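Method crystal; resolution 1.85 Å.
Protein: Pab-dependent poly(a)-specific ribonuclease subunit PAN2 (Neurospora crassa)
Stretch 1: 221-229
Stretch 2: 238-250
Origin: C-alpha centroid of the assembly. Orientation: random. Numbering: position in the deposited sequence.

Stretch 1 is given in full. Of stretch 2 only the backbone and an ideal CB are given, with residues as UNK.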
# COMPACT_ATOMS: atom_id res chain seq x y z
N ILE A 221 -2.86 -16.13 42.73
CA ILE A 221 -1.71 -16.77 43.35
C ILE A 221 -1.68 -18.26 43.03
O ILE A 221 -2.69 -18.95 43.14
CB ILE A 221 -1.73 -16.53 44.87
CG1 ILE A 221 -1.86 -15.03 45.15
CG2 ILE A 221 -0.49 -17.12 45.54
CD1 ILE A 221 -2.11 -14.68 46.60
N LEU A 222 -0.51 -18.75 42.62
CA LEU A 222 -0.34 -20.18 42.33
C LEU A 222 -0.18 -21.04 43.60
O LEU A 222 0.32 -20.57 44.63
CB LEU A 222 0.87 -20.38 41.43
CG LEU A 222 0.64 -19.87 40.01
CD1 LEU A 222 1.98 -19.64 39.31
CD2 LEU A 222 -0.21 -20.88 39.24
N ASP A 223 -0.59 -22.31 43.50
CA ASP A 223 -0.51 -23.24 44.64
C ASP A 223 0.90 -23.80 44.85
O ASP A 223 1.66 -23.96 43.89
CB ASP A 223 -1.49 -24.39 44.45
CG ASP A 223 -2.94 -23.99 44.71
OD1 ASP A 223 -3.17 -23.07 45.54
OD2 ASP A 223 -3.84 -24.59 44.10
N PRO A 224 1.26 -24.11 46.11
CA PRO A 224 2.58 -24.64 46.46
C PRO A 224 2.68 -26.14 46.21
O PRO A 224 3.32 -26.88 46.98
CB PRO A 224 2.68 -24.34 47.96
CG PRO A 224 1.27 -24.46 48.42
CD PRO A 224 0.45 -23.85 47.31
N TYR A 225 2.04 -26.60 45.14
CA TYR A 225 2.04 -28.01 44.81
C TYR A 225 1.54 -28.23 43.40
O TYR A 225 0.89 -27.37 42.80
CB TYR A 225 1.17 -28.82 45.78
CG TYR A 225 -0.19 -28.22 46.02
CD1 TYR A 225 -1.20 -28.32 45.07
CD2 TYR A 225 -0.47 -27.56 47.21
CE1 TYR A 225 -2.46 -27.76 45.30
CE2 TYR A 225 -1.73 -26.99 47.45
CZ TYR A 225 -2.71 -27.10 46.49
OH TYR A 225 -3.95 -26.55 46.71
N VAL A 226 1.86 -29.41 42.88
CA VAL A 226 1.26 -29.93 41.66
C VAL A 226 0.20 -30.95 42.06
O VAL A 226 0.46 -31.82 42.90
CB VAL A 226 2.31 -30.57 40.75
CG1 VAL A 226 1.64 -31.32 39.60
CG2 VAL A 226 3.27 -29.53 40.22
N LYS A 227 -1.00 -30.84 41.50
CA LYS A 227 -2.05 -31.83 41.76
C LYS A 227 -1.86 -33.05 40.87
O LYS A 227 -1.51 -32.91 39.70
CB LYS A 227 -3.43 -31.22 41.56
CG LYS A 227 -3.89 -30.33 42.71
CD LYS A 227 -3.94 -31.15 44.02
CE LYS A 227 -5.04 -30.67 44.94
NZ LYS A 227 -6.33 -31.36 44.64
N VAL A 228 -2.07 -34.24 41.43
CA VAL A 228 -1.81 -35.48 40.71
C VAL A 228 -3.01 -36.42 40.73
O VAL A 228 -3.62 -36.64 41.78
CB VAL A 228 -0.58 -36.23 41.32
CG1 VAL A 228 -0.26 -37.51 40.53
CG2 VAL A 228 0.62 -35.30 41.38
N PHE A 229 -3.32 -37.00 39.58
CA PHE A 229 -4.44 -37.93 39.45
C PHE A 229 -3.99 -39.22 38.77
O PHE A 229 -3.27 -39.18 37.77
CB PHE A 229 -5.58 -37.28 38.66
CG PHE A 229 -6.85 -38.08 38.66
CD1 PHE A 229 -7.80 -37.90 39.66
CD2 PHE A 229 -7.11 -39.01 37.66
CE1 PHE A 229 -8.97 -38.62 39.67
CE2 PHE A 229 -8.28 -39.75 37.67
CZ PHE A 229 -9.22 -39.55 38.69
N UNK A 238 -1.60 -38.28 46.08
CA UNK A 238 -1.04 -37.23 46.92
C UNK A 238 -0.43 -36.15 46.04
O UNK A 238 0.21 -36.46 45.03
CB UNK A 238 0.00 -37.80 47.88
N UNK A 239 -0.63 -34.89 46.40
CA UNK A 239 -0.02 -33.82 45.60
C UNK A 239 1.50 -33.83 45.74
O UNK A 239 2.03 -34.37 46.71
CB UNK A 239 -0.57 -32.46 46.02
N UNK A 240 2.19 -33.27 44.75
CA UNK A 240 3.64 -33.09 44.83
C UNK A 240 3.96 -31.71 45.42
O UNK A 240 3.67 -30.68 44.79
CB UNK A 240 4.28 -33.25 43.45
N UNK A 241 4.55 -31.69 46.62
CA UNK A 241 4.91 -30.43 47.27
C UNK A 241 5.89 -29.63 46.43
O UNK A 241 6.87 -30.18 45.94
CB UNK A 241 5.51 -30.70 48.65
N UNK A 242 5.61 -28.34 46.26
CA UNK A 242 6.47 -27.49 45.45
C UNK A 242 6.43 -26.06 46.00
O UNK A 242 5.72 -25.20 45.48
CB UNK A 242 6.04 -27.52 43.98
N UNK A 243 7.21 -25.84 47.06
CA UNK A 243 7.25 -24.56 47.77
C UNK A 243 7.52 -23.33 46.90
O UNK A 243 7.00 -22.25 47.18
CB UNK A 243 8.32 -24.63 48.86
N UNK A 244 8.34 -23.46 45.83
CA UNK A 244 8.49 -22.26 44.98
C UNK A 244 7.24 -21.83 44.22
O UNK A 244 7.33 -20.85 43.49
CB UNK A 244 9.61 -22.50 43.96
N UNK A 245 6.11 -22.53 44.42
CA UNK A 245 4.83 -22.29 43.73
C UNK A 245 4.85 -22.82 42.30
O UNK A 245 5.62 -22.35 41.46
CB UNK A 245 4.51 -20.79 43.72
N UNK A 246 3.96 -23.77 42.03
CA UNK A 246 4.00 -24.50 40.76
C UNK A 246 3.20 -23.81 39.68
O UNK A 246 1.98 -23.70 39.78
CB UNK A 246 3.48 -25.93 40.95
N UNK A 247 3.90 -23.38 38.63
CA UNK A 247 3.29 -22.63 37.53
C UNK A 247 3.06 -23.52 36.31
O UNK A 247 2.04 -23.41 35.63
CB UNK A 247 4.17 -21.44 37.15
N UNK A 248 4.03 -24.39 36.03
CA UNK A 248 3.95 -25.29 34.87
C UNK A 248 4.46 -26.67 35.20
O UNK A 248 5.27 -26.86 36.13
CB UNK A 248 4.74 -24.72 33.69
N UNK A 249 3.97 -27.65 34.44
CA UNK A 249 4.34 -29.03 34.64
C UNK A 249 4.25 -29.81 33.32
O UNK A 249 3.36 -29.58 32.49
CB UNK A 249 3.45 -29.67 35.71
N UNK A 250 5.22 -30.70 33.14
CA UNK A 250 5.19 -31.64 32.03
C UNK A 250 5.61 -33.00 32.55
O UNK A 250 6.53 -33.10 33.36
CB UNK A 250 6.10 -31.18 30.88

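Position 238 points its CA-to-CB bond away from stretch 1, and no atom of that stretch lies within 5.5 Å of the ideal CB, so almost any side chain would do. It is Asn238.

At 239 the CB leaves sideways, its ideal position 3.3 Å from Val226 O and 4.0 Å from Tyr225 CB. A compact apolar group suits this spot, and phi of -68° admits proline. Pro239 occupies it, its CB 4.2 Å from Lys227 CD.

Position 240 pairs with Val226 in antiparallel register. Its N gives a hydrogen bond to Val226 O (2.9 Å) and its O takes one from Val226 N (2.9 Å), so proline, lacking an amide hydrogen, would forfeit a bond. The CB lies on the same face as Val226, with Val228 CG2 4.7 Å away; valine, isoleucine or leucine would fit. Val240 brings its CG2 to 3.8 Å from Val228 CG2.

Position 241 belongs to a non-hydrogen-bonded pair with Tyr225, so its nitrogen owes stretch 1 nothing. With phi at -61°, proline or many polar residues would serve; the residue is Pro241.

At 242 the nitrogen donates to Pro224 O (2.8 Å), again disfavouring proline. The CB starts sideways, 4.1 Å from Tyr225 CA. Various larger side chains are possible; Phe242 adopts chi1 t, and its end leads away.

Positions 242 to 245 form a type I turn, closed by the bond from 245 N to 242 O (2.9 Å). Positions 243 and 244 point away. Many side chains would do at 243, which is Ala243; phi of -67° permits proline at 244, with no amide hydrogen needed for stretch 1, and Pro244 is found.

Phi at 245 is positive (76°), which glycine tolerates best, yet Leu222 and Pro224 offer an apolar surface. Leu245 accepts the unusual backbone, and its CD2 reaches 3.9 Å from Pro224 CB.

Position 246 points toward stretch 1, its CB just 3.5 Å from Tyr225 O and 3.7 Å from Val226 CG2. So little space favours a small residue, while its N must donate to Asp223 O (3.0 Å). Ala246 meets both demands; a water oxygen lies 2.9 Å from Ala246 O and 2.9 Å from Tyr225 O, close enough to hydrogen-bond with either.

At 247 Leu222 CD1 comes within 3.6 Å of the ideal CB, so a small apolar group suits. Ala247 packs its CB 3.5 Å from Leu222 CD1.

Position 248 points away, so many side chains would do: His248. Position 249 points toward Val226, and a branched aliphatic could reach it; Val249 CG2 lies 4.2 Å from Val226 CG1. Position 250 is out of reach, where long or polar chains are equally possible; Arg250 bonds its NH1 to Val249 O (3.0 Å).

Stretch 2, residues 238-250: NPVPFAPLAAHVR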
# COMPACT_ATOMS: atom_id res chain seq x y z
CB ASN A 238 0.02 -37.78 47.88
CG ASN A 238 -0.56 -38.70 48.95
OD1 ASN A 238 -1.61 -38.41 49.53
ND2 ASN A 238 0.12 -39.80 49.22
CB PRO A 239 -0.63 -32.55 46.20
CG PRO A 239 -1.09 -32.93 47.55
CD PRO A 239 -1.50 -34.37 47.47
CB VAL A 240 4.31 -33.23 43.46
CG1 VAL A 240 5.81 -32.93 43.56
CG2 VAL A 240 4.08 -34.62 42.90
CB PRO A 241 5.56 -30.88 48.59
CG PRO A 241 5.09 -32.29 48.79
CD PRO A 241 4.95 -32.86 47.42
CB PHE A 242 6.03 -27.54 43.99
CG PHE A 242 7.02 -26.94 43.04
CD1 PHE A 242 8.18 -27.61 42.71
CD2 PHE A 242 6.79 -25.70 42.47
CE1 PHE A 242 9.09 -27.06 41.81
CE2 PHE A 242 7.69 -25.14 41.57
CZ PHE A 242 8.84 -25.82 41.24
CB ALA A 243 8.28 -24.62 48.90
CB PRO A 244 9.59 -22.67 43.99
CG PRO A 244 10.37 -23.73 44.72
CD PRO A 244 9.35 -24.49 45.50
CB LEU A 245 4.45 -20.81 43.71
CG LEU A 245 4.43 -20.20 45.11
CD1 LEU A 245 3.88 -18.79 45.05
CD2 LEU A 245 3.61 -21.09 46.06
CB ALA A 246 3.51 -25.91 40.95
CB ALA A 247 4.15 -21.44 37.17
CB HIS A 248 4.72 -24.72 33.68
CG HIS A 248 4.34 -23.31 33.35
ND1 HIS A 248 3.19 -23.00 32.65
CD2 HIS A 248 4.92 -22.14 33.68
CE1 HIS A 248 3.09 -21.69 32.56
NE2 HIS A 248 4.12 -21.14 33.18
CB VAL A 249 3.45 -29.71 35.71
CG1 VAL A 249 2.00 -29.82 35.23
CG2 VAL A 249 4.01 -31.06 36.13
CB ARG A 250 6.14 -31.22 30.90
CG ARG A 250 5.68 -30.02 30.10
CD ARG A 250 4.46 -30.35 29.26
NE ARG A 250 4.04 -29.23 28.41
CZ ARG A 250 3.04 -28.40 28.70
NH1 ARG A 250 2.37 -28.52 29.85
NH2 ARG A 250 2.73 -27.43 27.86
O HOH W 1 -0.09 -25.11 41.25
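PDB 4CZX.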